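PDB 5KBP: glycosyl hydrolase, family 38 from Enterococcus faecalis, which probably hydrolyses alpha-mannosidic linkages of carbohydrate substrates with the help of a bound metal ion. Local coordinates for residues P405-T411 and F803-A809; S397-E401 and V453-T457; L189-W193 and D217-Y221; G153-G158 and Y168-Y172; V588-T593 and Y604-T609. Residue numbers count along the deposited sequence, not the author numbering.

Interaction 1: residues P405-T411 and F803-A809; sequences PFVLFNT and FTAATTA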
# COMPACT_ATOMS: atom_id res chain seq x y z
N PRO A 405 3.05 -18.90 -34.46
CA PRO A 405 1.78 -18.17 -34.58
C PRO A 405 1.51 -17.26 -33.40
O PRO A 405 1.99 -17.47 -32.28
CB PRO A 405 0.74 -19.30 -34.65
CG PRO A 405 1.36 -20.41 -33.87
CD PRO A 405 2.85 -20.31 -34.08
N PHE A 406 0.73 -16.21 -33.67
CA PHE A 406 0.29 -15.28 -32.65
C PHE A 406 -1.10 -14.78 -33.01
O PHE A 406 -1.50 -14.81 -34.18
CB PHE A 406 1.27 -14.11 -32.47
CG PHE A 406 1.49 -13.30 -33.73
CD1 PHE A 406 2.45 -13.69 -34.65
CD2 PHE A 406 0.75 -12.16 -33.97
CE1 PHE A 406 2.66 -12.95 -35.80
CE2 PHE A 406 0.95 -11.42 -35.12
CZ PHE A 406 1.91 -11.81 -36.04
N VAL A 407 -1.83 -14.31 -32.00
CA VAL A 407 -3.24 -13.95 -32.14
C VAL A 407 -3.43 -12.50 -31.72
O VAL A 407 -2.88 -12.06 -30.70
CB VAL A 407 -4.14 -14.88 -31.32
CG1 VAL A 407 -5.61 -14.55 -31.55
CG2 VAL A 407 -3.86 -16.34 -31.66
N LEU A 408 -4.23 -11.76 -32.49
CA LEU A 408 -4.58 -10.37 -32.20
C LEU A 408 -6.05 -10.30 -31.81
O LEU A 408 -6.91 -10.73 -32.58
CB LEU A 408 -4.29 -9.47 -33.40
CG LEU A 408 -2.87 -8.93 -33.54
CD1 LEU A 408 -2.68 -8.26 -34.89
CD2 LEU A 408 -2.57 -7.96 -32.41
N PHE A 409 -6.33 -9.75 -30.64
CA PHE A 409 -7.69 -9.59 -30.14
C PHE A 409 -8.10 -8.13 -30.18
O PHE A 409 -7.33 -7.24 -29.79
CB PHE A 409 -7.82 -10.10 -28.70
CG PHE A 409 -7.60 -11.57 -28.55
CD1 PHE A 409 -6.32 -12.07 -28.36
CD2 PHE A 409 -8.66 -12.46 -28.57
CE1 PHE A 409 -6.11 -13.43 -28.21
CE2 PHE A 409 -8.46 -13.81 -28.42
CZ PHE A 409 -7.18 -14.30 -28.24
N ASN A 410 -9.32 -7.87 -30.65
CA ASN A 410 -9.96 -6.57 -30.50
C ASN A 410 -10.97 -6.73 -29.37
O ASN A 410 -12.03 -7.35 -29.55
CB ASN A 410 -10.63 -6.13 -31.80
CG ASN A 410 -11.25 -4.73 -31.70
OD1 ASN A 410 -11.20 -4.09 -30.65
ND2 ASN A 410 -11.82 -4.26 -32.80
N THR A 411 -10.64 -6.20 -28.20
CA THR A 411 -11.49 -6.31 -27.02
C THR A 411 -12.38 -5.09 -26.83
O THR A 411 -12.78 -4.78 -25.70
CB THR A 411 -10.63 -6.54 -25.77
OG1 THR A 411 -9.65 -5.50 -25.66
CG2 THR A 411 -9.92 -7.88 -25.87
N PHE A 803 -4.65 -3.03 -28.11
CA PHE A 803 -4.78 -4.37 -28.66
C PHE A 803 -4.19 -5.39 -27.69
O PHE A 803 -3.27 -5.10 -26.92
CB PHE A 803 -4.07 -4.48 -30.01
CG PHE A 803 -4.96 -4.18 -31.19
CD1 PHE A 803 -6.01 -5.02 -31.51
CD2 PHE A 803 -4.72 -3.07 -31.99
CE1 PHE A 803 -6.82 -4.75 -32.60
CE2 PHE A 803 -5.53 -2.80 -33.08
CZ PHE A 803 -6.58 -3.64 -33.38
N THR A 804 -4.74 -6.60 -27.72
CA THR A 804 -4.24 -7.72 -26.94
C THR A 804 -3.58 -8.71 -27.89
O THR A 804 -4.27 -9.40 -28.65
CB THR A 804 -5.35 -8.39 -26.13
OG1 THR A 804 -5.83 -7.48 -25.13
CG2 THR A 804 -4.85 -9.66 -25.47
N ALA A 805 -2.26 -8.76 -27.87
CA ALA A 805 -1.48 -9.68 -28.69
C ALA A 805 -0.97 -10.82 -27.84
O ALA A 805 -0.57 -10.62 -26.68
CB ALA A 805 -0.31 -8.96 -29.36
N ALA A 806 -0.97 -12.03 -28.41
CA ALA A 806 -0.56 -13.21 -27.67
C ALA A 806 0.01 -14.24 -28.64
O ALA A 806 -0.56 -14.48 -29.70
CB ALA A 806 -1.74 -13.83 -26.91
N THR A 807 1.13 -14.84 -28.25
CA THR A 807 1.71 -15.93 -29.01
C THR A 807 1.22 -17.27 -28.46
O THR A 807 0.79 -17.37 -27.31
CB THR A 807 3.23 -15.87 -28.97
OG1 THR A 807 3.69 -16.04 -27.62
CG2 THR A 807 3.73 -14.53 -29.50
N THR A 808 1.29 -18.29 -29.31
CA THR A 808 0.91 -19.64 -28.93
C THR A 808 1.62 -20.60 -29.87
O THR A 808 2.22 -20.20 -30.87
CB THR A 808 -0.61 -19.84 -28.97
OG1 THR A 808 -0.94 -21.16 -28.54
CG2 THR A 808 -1.13 -19.63 -30.39
N ALA A 809 1.56 -21.89 -29.53
CA ALA A 809 2.23 -22.91 -30.31
C ALA A 809 1.30 -23.43 -31.40
O ALA A 809 0.14 -23.03 -31.52
CB ALA A 809 2.71 -24.04 -29.41

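Interaction 2: residues S397-E401 and V453-T457; sequences SVFPE and VIDPT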
# COMPACT_ATOMS: atom_id res chain seq x y z
N SER A 397 -2.86 -25.35 -36.12
CA SER A 397 -2.28 -26.32 -37.05
C SER A 397 -2.46 -25.92 -38.51
O SER A 397 -1.85 -26.53 -39.38
CB SER A 397 -2.88 -27.71 -36.81
OG SER A 397 -4.29 -27.69 -36.98
N VAL A 398 -3.30 -24.91 -38.78
CA VAL A 398 -3.47 -24.43 -40.14
C VAL A 398 -2.18 -23.81 -40.67
O VAL A 398 -1.92 -23.83 -41.88
CB VAL A 398 -4.65 -23.44 -40.20
CG1 VAL A 398 -4.43 -22.28 -39.23
CG2 VAL A 398 -4.88 -22.93 -41.61
N PHE A 399 -1.35 -23.26 -39.78
CA PHE A 399 -0.08 -22.69 -40.18
C PHE A 399 0.94 -23.79 -40.47
O PHE A 399 0.84 -24.89 -39.92
CB PHE A 399 0.45 -21.76 -39.09
CG PHE A 399 -0.44 -20.57 -38.82
CD1 PHE A 399 -0.72 -19.67 -39.83
CD2 PHE A 399 -0.98 -20.36 -37.57
CE1 PHE A 399 -1.53 -18.57 -39.60
CE2 PHE A 399 -1.79 -19.26 -37.32
CZ PHE A 399 -2.06 -18.37 -38.34
N PRO A 400 1.93 -23.52 -41.32
CA PRO A 400 2.93 -24.54 -41.64
C PRO A 400 3.79 -24.87 -40.43
O PRO A 400 3.85 -24.14 -39.45
CB PRO A 400 3.76 -23.90 -42.76
CG PRO A 400 3.59 -22.43 -42.54
CD PRO A 400 2.17 -22.26 -42.06
N GLU A 401 4.48 -26.00 -40.53
CA GLU A 401 5.34 -26.45 -39.45
C GLU A 401 6.52 -25.50 -39.27
O GLU A 401 6.94 -24.80 -40.20
CB GLU A 401 5.84 -27.87 -39.72
CG GLU A 401 4.79 -28.95 -39.49
CD GLU A 401 5.19 -30.29 -40.06
OE1 GLU A 401 5.60 -30.35 -41.24
OE2 GLU A 401 5.10 -31.30 -39.32
N VAL A 453 5.28 -12.51 -42.18
CA VAL A 453 3.98 -12.69 -41.53
C VAL A 453 3.00 -13.26 -42.54
O VAL A 453 2.92 -12.79 -43.68
CB VAL A 453 3.47 -11.37 -40.94
CG1 VAL A 453 2.14 -11.58 -40.23
CG2 VAL A 453 4.50 -10.78 -39.99
N ILE A 454 2.24 -14.27 -42.12
CA ILE A 454 1.23 -14.89 -42.97
C ILE A 454 -0.05 -15.08 -42.18
O ILE A 454 -0.04 -15.19 -40.95
CB ILE A 454 1.71 -16.25 -43.55
CG1 ILE A 454 2.06 -17.22 -42.42
CG2 ILE A 454 2.88 -16.05 -44.50
CD1 ILE A 454 2.29 -18.64 -42.90
N ASP A 455 -1.17 -15.12 -42.91
CA ASP A 455 -2.49 -15.35 -42.35
C ASP A 455 -2.78 -16.85 -42.40
O ASP A 455 -1.95 -17.61 -42.91
CB ASP A 455 -3.53 -14.53 -43.11
CG ASP A 455 -3.76 -15.04 -44.52
OD1 ASP A 455 -2.81 -15.59 -45.12
OD2 ASP A 455 -4.88 -14.88 -45.03
N PRO A 456 -3.91 -17.33 -41.87
CA PRO A 456 -4.20 -18.77 -41.97
C PRO A 456 -4.21 -19.30 -43.40
O PRO A 456 -3.88 -20.47 -43.61
CB PRO A 456 -5.58 -18.90 -41.32
CG PRO A 456 -5.62 -17.78 -40.34
CD PRO A 456 -4.88 -16.65 -40.98
N THR A 457 -4.57 -18.47 -44.38
CA THR A 457 -4.53 -18.91 -45.77
C THR A 457 -3.10 -19.17 -46.23
O THR A 457 -2.86 -20.07 -47.04
CB THR A 457 -5.21 -17.88 -46.66
OG1 THR A 457 -6.57 -17.72 -46.27
CG2 THR A 457 -5.15 -18.30 -48.13

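Interaction 3: residues L189-W193 and D217-Y221; sequences LFANW and DVERY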
# COMPACT_ATOMS: atom_id res chain seq x y z
N LEU A 189 -33.22 17.36 -1.45
CA LEU A 189 -32.09 18.26 -1.28
C LEU A 189 -31.88 18.56 0.20
O LEU A 189 -32.83 18.88 0.92
CB LEU A 189 -32.32 19.57 -2.04
CG LEU A 189 -31.34 20.70 -1.73
CD1 LEU A 189 -29.94 20.36 -2.22
CD2 LEU A 189 -31.83 22.01 -2.34
N PHE A 190 -30.63 18.44 0.65
CA PHE A 190 -30.24 18.90 1.99
C PHE A 190 -30.09 20.42 1.92
O PHE A 190 -28.98 20.96 1.84
CB PHE A 190 -28.97 18.22 2.46
CG PHE A 190 -29.06 16.72 2.52
CD1 PHE A 190 -29.95 16.10 3.38
CD2 PHE A 190 -28.26 15.92 1.71
CE1 PHE A 190 -30.05 14.72 3.44
CE2 PHE A 190 -28.35 14.54 1.77
CZ PHE A 190 -29.24 13.94 2.63
N ALA A 191 -31.23 21.11 1.92
CA ALA A 191 -31.23 22.56 1.74
C ALA A 191 -30.54 23.27 2.89
O ALA A 191 -30.02 24.38 2.72
CB ALA A 191 -32.66 23.07 1.57
N ASN A 192 -30.52 22.65 4.07
CA ASN A 192 -29.75 23.13 5.21
C ASN A 192 -28.60 22.19 5.54
O ASN A 192 -28.23 22.03 6.71
CB ASN A 192 -30.65 23.34 6.42
CG ASN A 192 -31.44 24.63 6.35
OD1 ASN A 192 -30.93 25.69 6.70
ND2 ASN A 192 -32.68 24.54 5.90
N TRP A 193 -28.04 21.54 4.51
CA TRP A 193 -26.91 20.61 4.63
C TRP A 193 -27.30 19.36 5.42
O TRP A 193 -28.35 19.33 6.07
CB TRP A 193 -25.71 21.31 5.27
CG TRP A 193 -24.38 20.71 4.90
CD1 TRP A 193 -23.42 20.26 5.75
CD2 TRP A 193 -23.87 20.50 3.58
NE1 TRP A 193 -22.35 19.78 5.05
CE2 TRP A 193 -22.60 19.92 3.71
CE3 TRP A 193 -24.37 20.75 2.29
CZ2 TRP A 193 -21.81 19.58 2.61
CZ3 TRP A 193 -23.59 20.41 1.20
CH2 TRP A 193 -22.33 19.83 1.36
N ASP A 217 -35.46 27.10 9.75
CA ASP A 217 -34.60 26.84 8.59
C ASP A 217 -35.21 25.79 7.68
O ASP A 217 -35.24 25.96 6.45
CB ASP A 217 -33.21 26.41 9.05
CG ASP A 217 -32.47 27.51 9.78
OD1 ASP A 217 -32.77 28.70 9.54
OD2 ASP A 217 -31.57 27.19 10.60
N VAL A 218 -35.71 24.70 8.25
CA VAL A 218 -36.27 23.62 7.44
C VAL A 218 -37.59 24.04 6.82
O VAL A 218 -37.90 23.66 5.68
CB VAL A 218 -36.41 22.35 8.30
CG1 VAL A 218 -37.04 21.23 7.49
CG2 VAL A 218 -35.06 21.92 8.82
N GLU A 219 -38.40 24.82 7.54
CA GLU A 219 -39.68 25.26 7.01
C GLU A 219 -39.52 26.28 5.88
O GLU A 219 -40.48 26.51 5.14
CB GLU A 219 -40.54 25.85 8.12
CG GLU A 219 -41.21 24.81 9.00
CD GLU A 219 -41.87 25.41 10.22
OE1 GLU A 219 -41.64 24.89 11.34
OE2 GLU A 219 -42.61 26.40 10.08
N ARG A 220 -38.34 26.89 5.73
CA ARG A 220 -38.13 27.83 4.63
C ARG A 220 -38.31 27.16 3.28
O ARG A 220 -38.72 27.81 2.31
CB ARG A 220 -36.73 28.46 4.72
CG ARG A 220 -36.63 29.65 5.66
CD ARG A 220 -35.18 30.02 5.94
NE ARG A 220 -34.63 30.99 4.99
CZ ARG A 220 -34.83 32.30 5.07
NH1 ARG A 220 -35.58 32.81 6.04
NH2 ARG A 220 -34.29 33.11 4.16
N TYR A 221 -38.01 25.86 3.18
CA TYR A 221 -38.04 25.17 1.90
C TYR A 221 -38.90 23.90 1.93
O TYR A 221 -38.84 23.12 0.98
CB TYR A 221 -36.62 24.81 1.45
CG TYR A 221 -35.59 25.85 1.81
CD1 TYR A 221 -35.50 27.04 1.11
CD2 TYR A 221 -34.70 25.64 2.86
CE1 TYR A 221 -34.55 28.00 1.44
CE2 TYR A 221 -33.75 26.58 3.19
CZ TYR A 221 -33.68 27.76 2.48
OH TYR A 221 -32.73 28.70 2.81

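Interaction 4: residues G153-G158 and Y168-Y172; sequences GVKPIG and YSSQY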
# COMPACT_ATOMS: atom_id res chain seq x y z
N GLY A 153 -25.18 21.38 -5.91
CA GLY A 153 -25.63 21.54 -7.27
C GLY A 153 -26.88 22.39 -7.43
O GLY A 153 -27.08 22.99 -8.49
N VAL A 154 -27.72 22.46 -6.40
CA VAL A 154 -28.98 23.18 -6.46
C VAL A 154 -29.05 24.15 -5.28
O VAL A 154 -28.57 23.85 -4.19
CB VAL A 154 -30.19 22.22 -6.44
CG1 VAL A 154 -31.50 22.98 -6.61
CG2 VAL A 154 -30.04 21.17 -7.53
N LYS A 155 -29.65 25.32 -5.52
CA LYS A 155 -29.79 26.37 -4.52
C LYS A 155 -31.24 26.53 -4.12
O LYS A 155 -32.10 26.71 -4.99
CB LYS A 155 -29.25 27.70 -5.06
CG LYS A 155 -29.52 28.90 -4.18
CD LYS A 155 -29.04 30.18 -4.84
CE LYS A 155 -29.42 31.41 -4.03
NZ LYS A 155 -28.80 31.40 -2.68
N PRO A 156 -31.56 26.47 -2.83
CA PRO A 156 -32.95 26.66 -2.40
C PRO A 156 -33.30 28.13 -2.22
O PRO A 156 -32.49 28.95 -1.79
CB PRO A 156 -33.00 25.92 -1.05
CG PRO A 156 -31.61 26.08 -0.52
CD PRO A 156 -30.69 26.07 -1.71
N ILE A 157 -34.55 28.47 -2.57
CA ILE A 157 -35.01 29.85 -2.53
C ILE A 157 -36.09 30.02 -1.48
O ILE A 157 -35.90 30.71 -0.47
CB ILE A 157 -35.51 30.30 -3.92
CG1 ILE A 157 -34.37 30.24 -4.94
CG2 ILE A 157 -36.09 31.71 -3.85
CD1 ILE A 157 -33.19 31.13 -4.59
N GLY A 158 -37.25 29.39 -1.69
CA GLY A 158 -38.33 29.48 -0.73
C GLY A 158 -39.65 29.92 -1.33
O GLY A 158 -40.03 29.46 -2.42
N TYR A 168 -31.25 26.18 -11.97
CA TYR A 168 -30.72 25.35 -10.89
C TYR A 168 -31.09 25.90 -9.52
O TYR A 168 -30.28 25.90 -8.59
CB TYR A 168 -29.20 25.22 -11.03
CG TYR A 168 -28.78 24.68 -12.37
CD1 TYR A 168 -28.89 23.33 -12.67
CD2 TYR A 168 -28.26 25.52 -13.35
CE1 TYR A 168 -28.50 22.83 -13.90
CE2 TYR A 168 -27.87 25.04 -14.58
CZ TYR A 168 -28.00 23.69 -14.85
OH TYR A 168 -27.61 23.20 -16.08
N SER A 169 -32.32 26.39 -9.38
CA SER A 169 -32.84 26.86 -8.10
C SER A 169 -34.23 26.28 -7.90
O SER A 169 -35.05 26.28 -8.81
CB SER A 169 -32.89 28.39 -8.06
OG SER A 169 -31.59 28.95 -8.11
N SER A 170 -34.48 25.77 -6.69
CA SER A 170 -35.76 25.17 -6.35
C SER A 170 -36.39 25.93 -5.19
O SER A 170 -35.70 26.30 -4.23
CB SER A 170 -35.59 23.69 -5.97
OG SER A 170 -36.83 23.11 -5.60
N GLN A 171 -37.70 26.16 -5.29
CA GLN A 171 -38.42 26.79 -4.19
C GLN A 171 -38.43 25.91 -2.95
O GLN A 171 -38.54 26.42 -1.83
CB GLN A 171 -39.85 27.12 -4.62
CG GLN A 171 -39.97 28.25 -5.62
CD GLN A 171 -41.41 28.51 -6.01
OE1 GLN A 171 -42.22 27.59 -6.10
NE2 GLN A 171 -41.74 29.78 -6.26
N TYR A 172 -38.32 24.60 -3.13
CA TYR A 172 -38.47 23.65 -2.04
C TYR A 172 -37.26 22.74 -1.95
O TYR A 172 -36.47 22.62 -2.89
CB TYR A 172 -39.74 22.81 -2.20
CG TYR A 172 -40.97 23.62 -2.56
CD1 TYR A 172 -41.66 24.33 -1.60
CD2 TYR A 172 -41.43 23.66 -3.87
CE1 TYR A 172 -42.79 25.07 -1.92
CE2 TYR A 172 -42.56 24.40 -4.21
CZ TYR A 172 -43.23 25.10 -3.23
OH TYR A 172 -44.35 25.83 -3.56

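Interaction 5: residues V588-T593 and Y604-T609; sequences VTAEIT and YQIKQT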
# COMPACT_ATOMS: atom_id res chain seq x y z
N VAL A 588 9.10 30.35 -28.50
CA VAL A 588 10.21 29.48 -28.12
C VAL A 588 10.72 28.78 -29.37
O VAL A 588 9.94 28.42 -30.26
CB VAL A 588 9.79 28.46 -27.04
CG1 VAL A 588 10.91 27.48 -26.74
CG2 VAL A 588 9.35 29.17 -25.76
N THR A 589 12.04 28.59 -29.44
CA THR A 589 12.66 27.84 -30.53
C THR A 589 12.70 26.37 -30.15
O THR A 589 13.51 25.96 -29.31
CB THR A 589 14.06 28.37 -30.83
OG1 THR A 589 13.99 29.76 -31.16
CG2 THR A 589 14.69 27.60 -31.98
N ALA A 590 11.83 25.57 -30.76
CA ALA A 590 11.74 24.16 -30.45
C ALA A 590 12.78 23.36 -31.24
O ALA A 590 13.29 23.81 -32.27
CB ALA A 590 10.34 23.62 -30.74
N GLU A 591 13.09 22.17 -30.73
CA GLU A 591 13.99 21.23 -31.39
C GLU A 591 13.15 20.08 -31.94
O GLU A 591 12.67 19.24 -31.17
CB GLU A 591 15.06 20.73 -30.43
CG GLU A 591 16.04 19.74 -31.06
CD GLU A 591 17.06 19.22 -30.07
OE1 GLU A 591 17.05 19.67 -28.90
OE2 GLU A 591 17.87 18.35 -30.45
N ILE A 592 12.97 20.05 -33.25
CA ILE A 592 12.10 19.09 -33.92
C ILE A 592 12.97 18.03 -34.58
O ILE A 592 13.91 18.36 -35.31
CB ILE A 592 11.19 19.78 -34.94
CG1 ILE A 592 10.72 21.13 -34.39
CG2 ILE A 592 10.00 18.90 -35.27
CD1 ILE A 592 10.06 22.01 -35.43
N THR A 593 12.64 16.76 -34.34
CA THR A 593 13.39 15.64 -34.90
C THR A 593 12.41 14.55 -35.31
O THR A 593 11.57 14.14 -34.51
CB THR A 593 14.40 15.09 -33.89
OG1 THR A 593 15.28 16.14 -33.46
CG2 THR A 593 15.22 13.97 -34.52
N TYR A 604 7.20 12.47 -34.87
CA TYR A 604 8.14 13.56 -34.66
C TYR A 604 8.33 13.79 -33.16
O TYR A 604 7.39 13.65 -32.38
CB TYR A 604 7.64 14.86 -35.30
CG TYR A 604 7.96 15.00 -36.77
CD1 TYR A 604 7.24 14.31 -37.73
CD2 TYR A 604 8.99 15.83 -37.20
CE1 TYR A 604 7.53 14.44 -39.08
CE2 TYR A 604 9.29 15.97 -38.54
CZ TYR A 604 8.56 15.27 -39.47
OH TYR A 604 8.84 15.40 -40.81
N GLN A 605 9.55 14.16 -32.79
CA GLN A 605 9.86 14.57 -31.42
C GLN A 605 9.98 16.09 -31.38
O GLN A 605 10.72 16.68 -32.17
CB GLN A 605 11.15 13.93 -30.93
CG GLN A 605 11.43 14.18 -29.45
CD GLN A 605 12.89 14.02 -29.09
OE1 GLN A 605 13.76 14.68 -29.67
NE2 GLN A 605 13.18 13.15 -28.13
N ILE A 606 9.24 16.71 -30.47
CA ILE A 606 9.27 18.16 -30.27
C ILE A 606 9.82 18.43 -28.88
O ILE A 606 9.22 18.03 -27.88
CB ILE A 606 7.88 18.79 -30.45
CG1 ILE A 606 7.31 18.45 -31.82
CG2 ILE A 606 7.96 20.30 -30.25
CD1 ILE A 606 5.90 18.97 -32.04
N LYS A 607 10.96 19.11 -28.82
CA LYS A 607 11.61 19.46 -27.57
C LYS A 607 11.54 20.97 -27.36
O LYS A 607 11.97 21.74 -28.22
CB LYS A 607 13.07 19.00 -27.54
CG LYS A 607 13.25 17.55 -27.11
CD LYS A 607 14.73 17.23 -26.95
CE LYS A 607 14.94 15.84 -26.37
NZ LYS A 607 16.38 15.56 -26.16
N GLN A 608 11.01 21.38 -26.21
CA GLN A 608 10.92 22.78 -25.82
C GLN A 608 11.40 22.93 -24.39
O GLN A 608 10.95 22.20 -23.50
CB GLN A 608 9.49 23.31 -25.96
CG GLN A 608 8.97 23.34 -27.39
CD GLN A 608 7.49 23.04 -27.46
OE1 GLN A 608 6.97 22.24 -26.68
NE2 GLN A 608 6.80 23.67 -28.40
N THR A 609 12.32 23.86 -24.17
CA THR A 609 12.81 24.19 -22.84
C THR A 609 12.35 25.60 -22.48
O THR A 609 12.57 26.54 -23.24
CB THR A 609 14.34 24.10 -22.76
OG1 THR A 609 14.75 22.73 -22.87
CG2 THR A 609 14.85 24.67 -21.45

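Interaction 1: residues P405-T411 and F803-A809
Two antiparallel beta strands far apart in sequence lie edge to edge here: the short strand 804-807 adds onto strand 404-410, whose other side is bonded to strand 503-511 through Phe406, Leu408 and Asn410. The segment axes approach to 4.5 Å with their directions 162° apart. Val407 and Ala806 form a hydrogen-bonded pair, Val407 N to Ala806 O at 2.6 Å and Ala806 N to Val407 O at 3.0 Å. In the next such pair, Phe409 N reaches Thr804 O at 2.9 Å, whereas the return bond from Thr804 N to Phe409 O is weak at 3.4 Å. Beyond the strand proper, Thr808 N still bonds Pro405 O at 3.2 Å. On one face of the sheet Leu408 CD2 rests on Ala805 CB at 3.9 Å, and Phe406 CB meets Thr807 CG2 at the same distance; this face looks onto strands 416-430 and 483-499, against which the Phe803 ring also packs. The opposite face carries Val407, Phe409, Thr804 and Ala806, and the last three touch helix 362-393. At the far end the edge of the Phe803 ring meets the backbone, CD1 lying 3.1 Å from Phe409 O. A strand returning across nearly 400 residues to extend a sheet begun just after the helical middle region is a feature of this beta-rich module of the family 38 enzyme.

Interaction 2: residues S397-E401 and V453-T457
Val453, on strand 451-454, takes no direct part in the contact; its side chain packs instead on Val492 and Leu494 of strand 483-499. Ile454, the next residue, turns its side chain toward the 397-401 loop, and its CD1 touches Pro400 CD at 3.7 Å and Phe399 CD1 at 4.4 Å. Asp455 points its side chain away, yet its carbonyl faces the aromatic ring: Asp455 O lies 3.5 Å from Phe399 CE1, near the plane of the ring at its edge. Past the end of the strand, at Pro456, the same Phe399 CE1 comes within 3.5 Å of the backbone N and 4.1 Å of CD of Pro456. The proline also receives Val398, whose CG2 lies 4.1 Å from Pro456 CB and 3.3 Å from Pro456 O. Thr457 turns away. The join is thus made by van der Waals packing, with three consecutive apolar residues, Val398, Phe399 and Pro400, set against a strand end and the turn after it. Phe399 is buried, its side chain reaching toward the strand end although the CA-to-CB bond points sideways. The loop connects helix 362-393 to strand 404-410. Its Phe399 and Pro400 also lean on Ala508 and Ile510 of strand 503-511, which is the sheet neighbour of both strand 451-454 and strand 404-410, while Pro817 touches Val398 and Pro456.

Interaction 3: residues L189-W193 and D217-Y221
A type I beta turn, Phe190 to Trp193, meets the C-terminal part of helix 204-219 in the N-terminal domain of the glycosidase, a surface contact between the start of the connection after strand 184-189 and the far end of the helix it leads into. The turn is closed by Trp193 N bonding Phe190 O at 2.9 Å; Phe190 is also the centre of an inverse gamma turn. This geometry presents Ala191 and Asn192 to segment 217-221. Ala191 CB packs on the Tyr221 ring, 3.5 Å from CD2, and both residues also touch Pro156. Val218 adds little, packing mainly on Leu227 and Met229; its side chain is about 8 Å from that of Tyr256, which belongs to a calcium site unoccupied in this chain and whose hydroxyl is hydrogen-bonded to Glu219. Asn192 supplies the polar part: its OD1 lies 3.4 Å from Asp217 CB, and its ND2 is 3.6 Å from Tyr221 CE2 at the ring edge and gives a weak hydrogen bond of 3.0 Å to Asp217 O.

Interaction 4: residues G153-G158 and Y168-Y172
Both segments are extended through their middles and run in the same direction, their touching parts 25° apart, so that strands 155-156 and 169-170 make a small parallel ladder. Lys155 N bonds Tyr168 O at 3.2 Å, Ser170 N bonds Lys155 O at 3.1 Å, and Ile157 N bonds Ser170 O at 3.0 Å. Lys155 thus straddles Ser169, using both its amide and its carbonyl, as in a regular parallel pair. CA-H...O contacts add to the ladder, from Ser169 CA to Lys155 O at 3.2 Å and from Pro156 CA to Ser170 O at 3.3 Å. At each end of the first segment is a glycine, Gly153 and Gly158, with positive phi angles at which a CB would clash with the preceding carbonyl oxygen; at Gly158 the chain comes close to the second segment again, its O lying 3.2 Å from Gln171 CB. Side chains contribute less. Ile157 CG1 sits 3.9 Å from Ser169 CB, and Val154 CG1 approaches Ser170 CB at 4.2 Å on the side where both meet Met175 of strand 174-178. Ser170 OG donates to Tyr172 O at 2.8 Å, fastening the exit of its own segment, while the Tyr172 hydroxyl is hydrogen-bonded to Asp277. Such a two-stranded parallel ribbon, held chiefly by its backbone, pairs the two ends of an excursion between strands 147-150 and 174-178, whose middle, residues 160-166, is not modelled.

Interaction 5: residues V588-T593 and Y604-T609
Ile592 lies at the apolar centre of this beta hairpin, between Tyr604 and Ile606 of the partner strand: its CG2 is 3.8 Å from Tyr604 CD2 and 4.4 Å from Ile606 CG1. Ala590 extends the patch, with CB 4.1 Å from Ile606 CG2 and 3.6 Å from Gln608 CG. Ile592, Tyr604 and Ile606 all rest on Ile539 of strand 535-539, so this face of the hairpin is turned to the domain interior. At the margin Val588 CG1 lies 4.5 Å from Gln608 CB. Between the faces runs a regular antiparallel ladder, the axes of 591-593 and 604-609 approaching to 4.7 Å with directions 167° apart. Glu591 and Lys607 form one hydrogen-bonded pair, with N-to-O distances of 2.8 Å from Glu591 N to Lys607 O and 2.9 Å from Lys607 N to Glu591 O. Thr593 and Gln605 form the second, Thr593 N to Gln605 O at 2.9 Å and Gln605 N to Thr593 O at 2.7 Å, and Ile592 and Ile606 are the non-hydrogen-bonded pair between them. Strand 591-597 is the outermost strand on this side within the chain. The other face is polar, with Glu591, Thr593, Gln605 and Lys607. The lysine amine makes a long, weak ion pair with Glu645 of strand 641-653, the neighbour of strand 601-613 in the sheet, while Glu591 OE1 lies 3.9 Å from Lys607 CD.

Overall arrangement
The contacts fall into three regions of the chain. Interactions 1 and 2 share one sheet and touch directly, Pro405 CB lying 3.5 Å from Phe399 CD2; their segments alternate along the sequence, so the module is tied together twice. Interactions 3 and 4 adjoin on the other side of the chain's centre, where Tyr221 CD1 meets Pro156 CB at 3.5 Å; both are surface contacts. Interaction 5, nested in the long loop that interaction 1 closes, stands about 20 Å from it between nearest atoms. Interactions 1, 2 and 5 are partly buried; 1 and 5 are antiparallel ladders, 2 is apolar side-chain packing, whereas interaction 4 is parallel and interaction 3 has one weak hydrogen bond.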